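Local coordinates for maquette-3 (Escherichia coli, PDB 6Z0C), which is an artificial four-helix bundle, probably designed to explore buried networks of charged groups, with no known natural function, at residues 16-21 and 84-89; 117-122 and 181-186; 124-129 and 171-176. All blocks are in the same frame, centred on the assembly; numbering follows the deposited sequence.

Contact 1. Residues 16-21 and 84-89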
loop_
_atom_site.group_PDB
_atom_site.type_symbol
_atom_site.label_atom_id
_atom_site.label_comp_id
_atom_site.label_asym_id
_atom_site.label_seq_id
_atom_site.Cartn_x
_atom_site.Cartn_y
_atom_site.Cartn_z
ATOM N N GLU A 16 7.307 -7.269 -12.869
ATOM C CA GLU A 16 7.523 -7.432 -11.407
ATOM C C GLU A 16 6.655 -6.419 -10.649
ATOM O O GLU A 16 5.977 -6.821 -9.685
ATOM C CB GLU A 16 9.009 -7.277 -11.075
ATOM C CG GLU A 16 9.364 -7.739 -9.678
ATOM C CD GLU A 16 10.837 -7.623 -9.316
ATOM O OE1 GLU A 16 11.136 -7.637 -8.112
ATOM O OE2 GLU A 16 11.678 -7.519 -10.234
ATOM N N PHE A 17 6.659 -5.158 -11.083
ATOM C CA PHE A 17 5.883 -4.049 -10.471
ATOM C C PHE A 17 4.379 -4.298 -10.669
ATOM O O PHE A 17 3.618 -4.087 -9.709
ATOM C CB PHE A 17 6.324 -2.704 -11.057
ATOM C CG PHE A 17 6.087 -1.495 -10.183
ATOM C CD1 PHE A 17 6.761 -0.313 -10.440
ATOM C CD2 PHE A 17 5.206 -1.523 -9.111
ATOM C CE1 PHE A 17 6.551 0.811 -9.657
ATOM C CE2 PHE A 17 4.997 -0.399 -8.330
ATOM C CZ PHE A 17 5.669 0.765 -8.605
ATOM N N GLN A 18 3.959 -4.718 -11.867
ATOM C CA GLN A 18 2.535 -5.047 -12.160
ATOM C C GLN A 18 2.082 -6.135 -11.181
ATOM O O GLN A 18 1.024 -5.955 -10.553
ATOM C CB GLN A 18 2.342 -5.485 -13.615
ATOM C CG GLN A 18 2.338 -4.328 -14.606
ATOM C CD GLN A 18 2.336 -4.780 -16.047
ATOM O OE1 GLN A 18 2.746 -5.892 -16.376
ATOM N NE2 GLN A 18 1.880 -3.905 -16.930
ATOM N N GLN A 19 2.874 -7.201 -11.037
ATOM C CA GLN A 19 2.578 -8.335 -10.118
ATOM C C GLN A 19 2.540 -7.822 -8.673
ATOM O O GLN A 19 1.657 -8.260 -7.920
ATOM C CB GLN A 19 3.597 -9.463 -10.288
ATOM C CG GLN A 19 3.420 -10.236 -11.589
ATOM C CD GLN A 19 4.235 -11.504 -11.637
ATOM O OE1 GLN A 19 4.550 -12.106 -10.611
ATOM N NE2 GLN A 19 4.577 -11.930 -12.844
ATOM N N LEU A 20 3.445 -6.913 -8.301
ATOM C CA LEU A 20 3.513 -6.363 -6.922
ATOM C C LEU A 20 2.236 -5.568 -6.625
ATOM O O LEU A 20 1.679 -5.742 -5.531
ATOM C CB LEU A 20 4.765 -5.495 -6.769
ATOM C CG LEU A 20 4.964 -4.860 -5.396
ATOM C CD1 LEU A 20 4.941 -5.910 -4.296
ATOM C CD2 LEU A 20 6.268 -4.074 -5.359
ATOM N N LEU A 21 1.768 -4.747 -7.566
ATOM C CA LEU A 21 0.541 -3.931 -7.364
ATOM C C LEU A 21 -0.675 -4.860 -7.236
ATOM O O LEU A 21 -1.572 -4.541 -6.430
ATOM C CB LEU A 21 0.386 -2.928 -8.510
ATOM C CG LEU A 21 1.327 -1.725 -8.453
ATOM C CD1 LEU A 21 1.261 -0.927 -9.747
ATOM C CD2 LEU A 21 1.017 -0.832 -7.260
ATOM N N GLN A 84 -2.220 2.212 -13.694
ATOM C CA GLN A 84 -2.490 3.010 -14.923
ATOM C C GLN A 84 -1.226 3.791 -15.310
ATOM O O GLN A 84 -0.852 3.755 -16.497
ATOM C CB GLN A 84 -3.697 3.926 -14.705
ATOM C CG GLN A 84 -5.019 3.168 -14.660
ATOM C CD GLN A 84 -6.152 3.951 -14.038
ATOM O OE1 GLN A 84 -5.989 5.092 -13.608
ATOM N NE2 GLN A 84 -7.321 3.331 -13.984
ATOM N N LEU A 85 -0.581 4.457 -14.348
ATOM C CA LEU A 85 0.680 5.218 -14.580
ATOM C C LEU A 85 1.795 4.261 -15.016
ATOM O O LEU A 85 2.597 4.650 -15.881
ATOM C CB LEU A 85 1.071 5.970 -13.306
ATOM C CG LEU A 85 0.151 7.123 -12.910
ATOM C CD1 LEU A 85 0.497 7.624 -11.516
ATOM C CD2 LEU A 85 0.225 8.264 -13.917
ATOM N N LEU A 86 1.835 3.049 -14.455
ATOM C CA LEU A 86 2.863 2.029 -14.791
ATOM C C LEU A 86 2.742 1.616 -16.268
ATOM O O LEU A 86 3.786 1.439 -16.917
ATOM C CB LEU A 86 2.705 0.830 -13.853
ATOM C CG LEU A 86 3.753 -0.270 -14.003
ATOM C CD1 LEU A 86 5.162 0.267 -13.783
ATOM C CD2 LEU A 86 3.461 -1.411 -13.045
ATOM N N GLN A 87 1.528 1.459 -16.797
ATOM C CA GLN A 87 1.336 1.097 -18.230
ATOM C C GLN A 87 1.820 2.257 -19.116
ATOM O O GLN A 87 2.430 1.977 -20.168
ATOM C CB GLN A 87 -0.117 0.720 -18.526
ATOM C CG GLN A 87 -0.309 0.115 -19.913
ATOM C CD GLN A 87 0.669 -0.995 -20.224
ATOM O OE1 GLN A 87 0.879 -1.905 -19.423
ATOM N NE2 GLN A 87 1.282 -0.928 -21.398
ATOM N N GLU A 88 1.576 3.508 -18.708
ATOM C CA GLU A 88 2.028 4.720 -19.450
ATOM C C GLU A 88 3.561 4.787 -19.421
ATOM O O GLU A 88 4.168 5.176 -20.445
ATOM C CB GLU A 88 1.411 5.987 -18.858
ATOM C CG GLU A 88 -0.099 6.039 -18.994
ATOM C CD GLU A 88 -0.746 7.344 -18.562
ATOM O OE1 GLU A 88 -1.972 7.345 -18.323
ATOM O OE2 GLU A 88 -0.029 8.356 -18.476
ATOM N N LEU A 89 4.167 4.425 -18.291
ATOM C CA LEU A 89 5.644 4.357 -18.145
ATOM C C LEU A 89 6.188 3.270 -19.079
ATOM O O LEU A 89 7.205 3.526 -19.733
ATOM C CB LEU A 89 6.013 4.079 -16.686
ATOM C CG LEU A 89 7.510 4.098 -16.382
ATOM C CD1 LEU A 89 8.075 5.500 -16.526
ATOM C CD2 LEU A 89 7.788 3.554 -14.991
#
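Leu86 reaches from helix 52-99 onto Phe17, Gln18 and Leu21 of helix 4-48. The apolar part of the contact depends on its two methyls. Its CG stands anti to the backbone N (chi1 -176°), which carries the branch point toward the opposite helix. From there Leu86 CD2 lies 3.7 Å from Phe17 CB and 4.0 Å from Leu21 CD1. The same methyl, Leu86 CD2, is 3.5 Å from Gln18 CG, the aliphatic root of a polar chain. Leu86 CD1 approaches the Phe17 ring obliquely, 3.8 Å from Phe17 CD1. An alanine in place of Leu86 would probably leave a gap beside the Phe17 ring and take the CD2 methyl from Leu21 CD1 and Gln18 CG.

The polar part lies at the margin. Gln18 runs extended beyond CG, Gln87 is bent at chi2, and Gln18 NE2 comes to 3.3 Å from Gln87 OE1, with the amide planes 34° apart.

The segments run antiparallel at 173°, their axes 10.7 Å apart. On the inner side Phe17 continues onto Val183 and Leu186 of helix 152-194. Leu85 meets Ile118 and Leu121 of helix 105-144. The chemistry is therefore graded: methyls and an aromatic ring face the bundle interior, and two glutamine amides border the seam, so cohesion here probably rests chiefly on apolar packing.

Contact 2. Residues 117-122 and 181-186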
loop_
_atom_site.group_PDB
_atom_site.type_symbol
_atom_site.label_atom_id
_atom_site.label_comp_id
_atom_site.label_asym_id
_atom_site.label_seq_id
_atom_site.Cartn_x
_atom_site.Cartn_y
_atom_site.Cartn_z
ATOM N N LYS A 117 5.490 10.736 -10.370
ATOM C CA LYS A 117 4.059 10.639 -9.970
ATOM C C LYS A 117 3.854 9.323 -9.213
ATOM O O LYS A 117 3.214 9.351 -8.145
ATOM C CB LYS A 117 3.134 10.741 -11.187
ATOM C CG LYS A 117 2.950 12.150 -11.730
ATOM C CD LYS A 117 1.981 12.227 -12.892
ATOM C CE LYS A 117 1.912 13.604 -13.514
ATOM N NZ LYS A 117 0.860 13.677 -14.554
ATOM N N ILE A 118 4.397 8.220 -9.735
ATOM C CA ILE A 118 4.286 6.872 -9.100
ATOM C C ILE A 118 4.960 6.944 -7.723
ATOM O O ILE A 118 4.320 6.538 -6.741
ATOM C CB ILE A 118 4.875 5.764 -9.999
ATOM C CG1 ILE A 118 4.057 5.589 -11.284
ATOM C CG2 ILE A 118 4.991 4.450 -9.232
ATOM C CD1 ILE A 118 4.697 4.687 -12.312
ATOM N N GLN A 119 6.182 7.480 -7.650
ATOM C CA GLN A 119 6.942 7.643 -6.378
ATOM C C GLN A 119 6.093 8.415 -5.355
ATOM O O GLN A 119 6.030 7.969 -4.191
ATOM C CB GLN A 119 8.280 8.335 -6.642
ATOM C CG GLN A 119 9.055 8.668 -5.376
ATOM C CD GLN A 119 10.482 9.067 -5.664
ATOM O OE1 GLN A 119 10.894 9.211 -6.815
ATOM N NE2 GLN A 119 11.256 9.250 -4.610
ATOM N N GLN A 120 5.470 9.525 -5.770
ATOM C CA GLN A 120 4.635 10.395 -4.894
ATOM C C GLN A 120 3.409 9.611 -4.394
ATOM O O GLN A 120 3.078 9.757 -3.199
ATOM C CB GLN A 120 4.243 11.682 -5.624
ATOM C CG GLN A 120 5.399 12.665 -5.771
ATOM C CD GLN A 120 5.100 13.819 -6.697
ATOM O OE1 GLN A 120 4.185 13.772 -7.520
ATOM N NE2 GLN A 120 5.888 14.875 -6.578
ATOM N N LEU A 121 2.772 8.806 -5.255
ATOM C CA LEU A 121 1.624 7.930 -4.876
ATOM C C LEU A 121 2.071 6.927 -3.804
ATOM O O LEU A 121 1.319 6.730 -2.833
ATOM C CB LEU A 121 1.081 7.186 -6.102
ATOM C CG LEU A 121 0.249 7.996 -7.095
ATOM C CD1 LEU A 121 -0.257 7.093 -8.209
ATOM C CD2 LEU A 121 -0.921 8.697 -6.419
ATOM N N LEU A 122 3.239 6.304 -3.980
ATOM C CA LEU A 122 3.771 5.271 -3.046
ATOM C C LEU A 122 4.148 5.911 -1.705
ATOM O O LEU A 122 3.951 5.251 -0.665
ATOM C CB LEU A 122 4.988 4.585 -3.666
ATOM C CG LEU A 122 4.729 3.774 -4.933
ATOM C CD1 LEU A 122 6.043 3.261 -5.496
ATOM C CD2 LEU A 122 3.767 2.623 -4.673
ATOM N N GLN A 181 11.525 0.583 -4.253
ATOM C CA GLN A 181 12.763 -0.006 -4.837
ATOM C C GLN A 181 12.612 -0.145 -6.354
ATOM O O GLN A 181 13.563 0.185 -7.076
ATOM C CB GLN A 181 13.065 -1.404 -4.296
ATOM C CG GLN A 181 13.819 -1.422 -2.984
ATOM C CD GLN A 181 14.015 -2.839 -2.507
ATOM O OE1 GLN A 181 13.218 -3.363 -1.735
ATOM N NE2 GLN A 181 15.060 -3.487 -2.995
ATOM N N LEU A 182 11.473 -0.667 -6.811
ATOM C CA LEU A 182 11.228 -0.921 -8.254
ATOM C C LEU A 182 11.192 0.411 -9.009
ATOM O O LEU A 182 11.684 0.436 -10.149
ATOM C CB LEU A 182 9.925 -1.704 -8.437
ATOM C CG LEU A 182 9.983 -3.177 -8.033
ATOM C CD1 LEU A 182 8.643 -3.853 -8.283
ATOM C CD2 LEU A 182 11.090 -3.911 -8.778
ATOM N N VAL A 183 10.644 1.470 -8.405
ATOM C CA VAL A 183 10.617 2.832 -9.020
ATOM C C VAL A 183 12.062 3.266 -9.288
ATOM O O VAL A 183 12.334 3.759 -10.390
ATOM C CB VAL A 183 9.880 3.865 -8.146
ATOM C CG1 VAL A 183 10.177 5.293 -8.596
ATOM C CG2 VAL A 183 8.383 3.615 -8.128
ATOM N N GLN A 184 12.954 3.096 -8.310
ATOM C CA GLN A 184 14.384 3.484 -8.436
ATOM C C GLN A 184 15.054 2.646 -9.533
ATOM O O GLN A 184 15.791 3.235 -10.344
ATOM C CB GLN A 184 15.100 3.347 -7.092
ATOM C CG GLN A 184 14.628 4.352 -6.054
ATOM C CD GLN A 184 14.678 5.775 -6.555
ATOM O OE1 GLN A 184 15.606 6.179 -7.251
ATOM N NE2 GLN A 184 13.663 6.549 -6.209
ATOM N N LYS A 185 14.811 1.331 -9.564
ATOM C CA LYS A 185 15.369 0.426 -10.606
ATOM C C LYS A 185 14.866 0.856 -11.989
ATOM O O LYS A 185 15.678 0.872 -12.929
ATOM C CB LYS A 185 14.998 -1.033 -10.337
ATOM C CG LYS A 185 15.633 -1.633 -9.093
ATOM C CD LYS A 185 15.405 -3.124 -8.974
ATOM C CE LYS A 185 16.104 -3.740 -7.781
ATOM N NZ LYS A 185 17.575 -3.580 -7.863
ATOM N N LEU A 186 13.579 1.192 -12.115
ATOM C CA LEU A 186 12.996 1.644 -13.407
ATOM C C LEU A 186 13.666 2.958 -13.835
ATOM O O LEU A 186 13.980 3.081 -15.026
ATOM C CB LEU A 186 11.476 1.773 -13.271
ATOM C CG LEU A 186 10.719 0.448 -13.365
ATOM C CD1 LEU A 186 9.290 0.589 -12.868
ATOM C CD2 LEU A 186 10.733 -0.083 -14.789
#
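Val183 meets Ile118, Gln119 and Leu122, and its two methyls divide the work between them. On segment 181-186 it is preceded by Leu182, whose side chain turns to helix 4-48, where its CD1 packs on the backbone of Phe17.

At Val183 itself the first torsion sets CG1 anti to the backbone N (chi1 165°), leaving CG2 beside that N. CG2 is the methyl that enters between two apolar side chains one helical turn apart: Val183 CG2 lies 3.5 Å from Leu122 CD1 and 3.7 Å from Ile118 CG2. Leu122 and Val183 slide past each other in opposite directions, whereas Ile118 crosses Val183 at a slant. Val183 CG1 has the looser neighbour, Gln119 CB at 4.1 Å. The nearest CA atoms of the two segments also belong to Gln119 and Val183, 6.6 Å apart, so this pair marks the level at which the backbones face each other.

Gln184 follows at the exposed margin. Its chain is bent at chi2 (-53°), and Gln184 NE2 comes to 3.9 Å from Gln119 OE1. The amide planes stand 81° apart, and no hydrogen bond joins them.

Leu186, one turn on from Leu182, packs on Leu13 and Phe17 of helix 4-48 and on Leu89 of helix 52-99. Phe17 also touches Ile118 and Val183. A small residue set among larger apolar ones, between antiparallel helices whose axes are 10.1 Å apart, is the layered interior packing of a four-helix bundle.

Contact 3. Residues 124-129 and 171-176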
loop_
_atom_site.group_PDB
_atom_site.type_symbol
_atom_site.label_atom_id
_atom_site.label_comp_id
_atom_site.label_asym_id
_atom_site.label_seq_id
_atom_site.Cartn_x
_atom_site.Cartn_y
_atom_site.Cartn_z
ATOM N N LYS A 124 2.781 8.684 -0.323
ATOM C CA LYS A 124 1.444 8.945 0.281
ATOM C C LYS A 124 0.906 7.631 0.859
ATOM O O LYS A 124 0.502 7.609 2.041
ATOM C CB LYS A 124 0.510 9.539 -0.780
ATOM C CG LYS A 124 -0.947 9.731 -0.374
ATOM C CD LYS A 124 -1.844 10.068 -1.557
ATOM C CE LYS A 124 -3.319 9.810 -1.314
ATOM N NZ LYS A 124 -4.041 11.046 -0.928
ATOM N N PHE A 125 0.930 6.573 0.047
ATOM C CA PHE A 125 0.503 5.198 0.405
ATOM C C PHE A 125 1.201 4.756 1.699
ATOM O O PHE A 125 0.503 4.346 2.644
ATOM C CB PHE A 125 0.807 4.251 -0.756
ATOM C CG PHE A 125 0.010 2.976 -0.756
ATOM C CD1 PHE A 125 -0.872 2.695 -1.787
ATOM C CD2 PHE A 125 0.141 2.059 0.272
ATOM C CE1 PHE A 125 -1.600 1.517 -1.790
ATOM C CE2 PHE A 125 -0.592 0.882 0.268
ATOM C CZ PHE A 125 -1.460 0.616 -0.761
ATOM N N GLN A 126 2.535 4.834 1.742
ATOM C CA GLN A 126 3.348 4.400 2.913
ATOM C C GLN A 126 2.922 5.194 4.155
ATOM O O GLN A 126 2.717 4.558 5.207
ATOM C CB GLN A 126 4.850 4.556 2.654
ATOM C CG GLN A 126 5.699 4.265 3.889
ATOM C CD GLN A 126 7.169 4.085 3.596
ATOM O OE1 GLN A 126 7.643 4.342 2.492
ATOM N NE2 GLN A 126 7.909 3.640 4.600
ATOM N N GLN A 127 2.793 6.521 4.037
ATOM C CA GLN A 127 2.423 7.429 5.160
ATOM C C GLN A 127 1.076 6.994 5.745
ATOM O O GLN A 127 0.956 6.931 6.986
ATOM C CB GLN A 127 2.356 8.886 4.697
ATOM C CG GLN A 127 3.721 9.493 4.407
ATOM C CD GLN A 127 3.646 10.833 3.718
ATOM O OE1 GLN A 127 2.572 11.401 3.518
ATOM N NE2 GLN A 127 4.803 11.354 3.345
ATOM N N LEU A 128 0.099 6.699 4.883
ATOM C CA LEU A 128 -1.288 6.353 5.302
ATOM C C LEU A 128 -1.295 4.988 6.000
ATOM O O LEU A 128 -1.960 4.872 7.057
ATOM C CB LEU A 128 -2.207 6.388 4.080
ATOM C CG LEU A 128 -2.407 7.773 3.458
ATOM C CD1 LEU A 128 -3.178 7.675 2.152
ATOM C CD2 LEU A 128 -3.110 8.722 4.418
ATOM N N VAL A 129 -0.561 4.004 5.469
ATOM C CA VAL A 129 -0.455 2.646 6.085
ATOM C C VAL A 129 0.298 2.750 7.422
ATOM O O VAL A 129 -0.150 2.115 8.405
ATOM C CB VAL A 129 0.206 1.627 5.136
ATOM C CG1 VAL A 129 0.421 0.285 5.822
ATOM C CG2 VAL A 129 -0.598 1.443 3.856
ATOM N N GLU A 171 3.128 -6.292 6.596
ATOM C CA GLU A 171 3.335 -6.998 5.307
ATOM C C GLU A 171 3.065 -6.004 4.169
ATOM O O GLU A 171 3.869 -5.952 3.224
ATOM C CB GLU A 171 2.439 -8.238 5.242
ATOM C CG GLU A 171 3.082 -9.415 4.537
ATOM C CD GLU A 171 4.373 -9.907 5.171
ATOM O OE1 GLU A 171 4.318 -10.436 6.301
ATOM O OE2 GLU A 171 5.430 -9.747 4.537
ATOM N N LEU A 172 1.996 -5.214 4.287
ATOM C CA LEU A 172 1.595 -4.201 3.275
ATOM C C LEU A 172 2.666 -3.103 3.196
ATOM O O LEU A 172 3.042 -2.742 2.069
ATOM C CB LEU A 172 0.222 -3.635 3.645
ATOM C CG LEU A 172 -0.345 -2.571 2.707
ATOM C CD1 LEU A 172 -0.385 -3.065 1.268
ATOM C CD2 LEU A 172 -1.729 -2.142 3.163
ATOM N N LEU A 173 3.161 -2.611 4.339
ATOM C CA LEU A 173 4.273 -1.616 4.369
ATOM C C LEU A 173 5.466 -2.158 3.572
ATOM O O LEU A 173 6.026 -1.393 2.774
ATOM C CB LEU A 173 4.686 -1.297 5.811
ATOM C CG LEU A 173 4.002 -0.097 6.462
ATOM C CD1 LEU A 173 4.583 0.162 7.845
ATOM C CD2 LEU A 173 4.124 1.153 5.600
ATOM N N GLN A 174 5.842 -3.425 3.779
ATOM C CA GLN A 174 6.999 -4.059 3.086
ATOM C C GLN A 174 6.777 -4.053 1.564
ATOM O O GLN A 174 7.744 -3.790 0.829
ATOM C CB GLN A 174 7.233 -5.478 3.601
ATOM C CG GLN A 174 7.771 -5.511 5.025
ATOM C CD GLN A 174 7.890 -6.916 5.558
ATOM O OE1 GLN A 174 8.622 -7.740 5.015
ATOM N NE2 GLN A 174 7.183 -7.194 6.643
ATOM N N LEU A 175 5.560 -4.354 1.101
ATOM C CA LEU A 175 5.241 -4.383 -0.351
ATOM C C LEU A 175 5.386 -2.971 -0.927
ATOM O O LEU A 175 5.899 -2.856 -2.044
ATOM C CB LEU A 175 3.831 -4.941 -0.581
ATOM C CG LEU A 175 3.594 -6.383 -0.132
ATOM C CD1 LEU A 175 2.192 -6.837 -0.508
ATOM C CD2 LEU A 175 4.632 -7.339 -0.702
ATOM N N VAL A 176 4.973 -1.938 -0.185
ATOM C CA VAL A 176 5.047 -0.517 -0.643
ATOM C C VAL A 176 6.523 -0.107 -0.697
ATOM O O VAL A 176 6.899 0.649 -1.606
ATOM C CB VAL A 176 4.219 0.422 0.254
ATOM C CG1 VAL A 176 4.370 1.873 -0.168
ATOM C CG2 VAL A 176 2.751 0.032 0.265
#
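Val176 CG2 sits 3.3 Å from Phe125 CD2 and 3.4 Å from Phe125 CE2, a methyl set obliquely at the CD2-CE2 bond of the ring. Leu172 CD1 adds a looser approach, 4.1 Å from the same CE2, its side chain crossing Phe125 at about a right angle. One turn along from Phe125, Val129 splits its methyls between two leucines: CG2 lies 3.8 Å from Leu172 CD2, and CG1 lies 3.7 Å from Leu173 CG. Toward the outside, Gln126 contributes carbon, its CB 3.9 Å from Val176 CG1 and its CG 3.9 Å from Leu173 CD2.

A second shell surrounds these side chains. Gln126 CG is anti to the backbone N (chi1 174°) and the chain stays extended; Gln126 OE1 is hydrogen-bonded to Gln180 NE2, on the same helix as segment 171-176, which gives the amide a partner outside the two segments. Phe125 is also packed by Ile28 of helix 4-48 and by Leu75 and Thr78 of helix 52-99, while Leu172 rests on Leu27 and Leu31. All four helices thus meet round Phe125 and Leu172. With segment axes 9.8 Å apart and antiparallel at 165°, this is a central layer of an antiparallel four-helix bundle.

How the contacts relate
All three contacts are largely buried, with glutamines toward their outer margins. Contacts 2 and 3 join the same helices, 105-144 and 152-194, with 124-129 and 171-176 nested inside the loop closed by contact 2; contact 1 joins the other pair. The centre of contact 3 lies about 4 Å from the chain centre, those of contacts 1 and 2 about 14 and 12 Å; contact 3 buries 329 Å², against 217 and 170 Å². One leucine carries contact 1, where the axes are widest, and one valine contact 2, whereas contact 3 combines an aromatic ring, two valines and two leucines. Phe17 CD1 lies 3.6 Å from Leu186 CD1, so contacts 1 and 2 share interior packing.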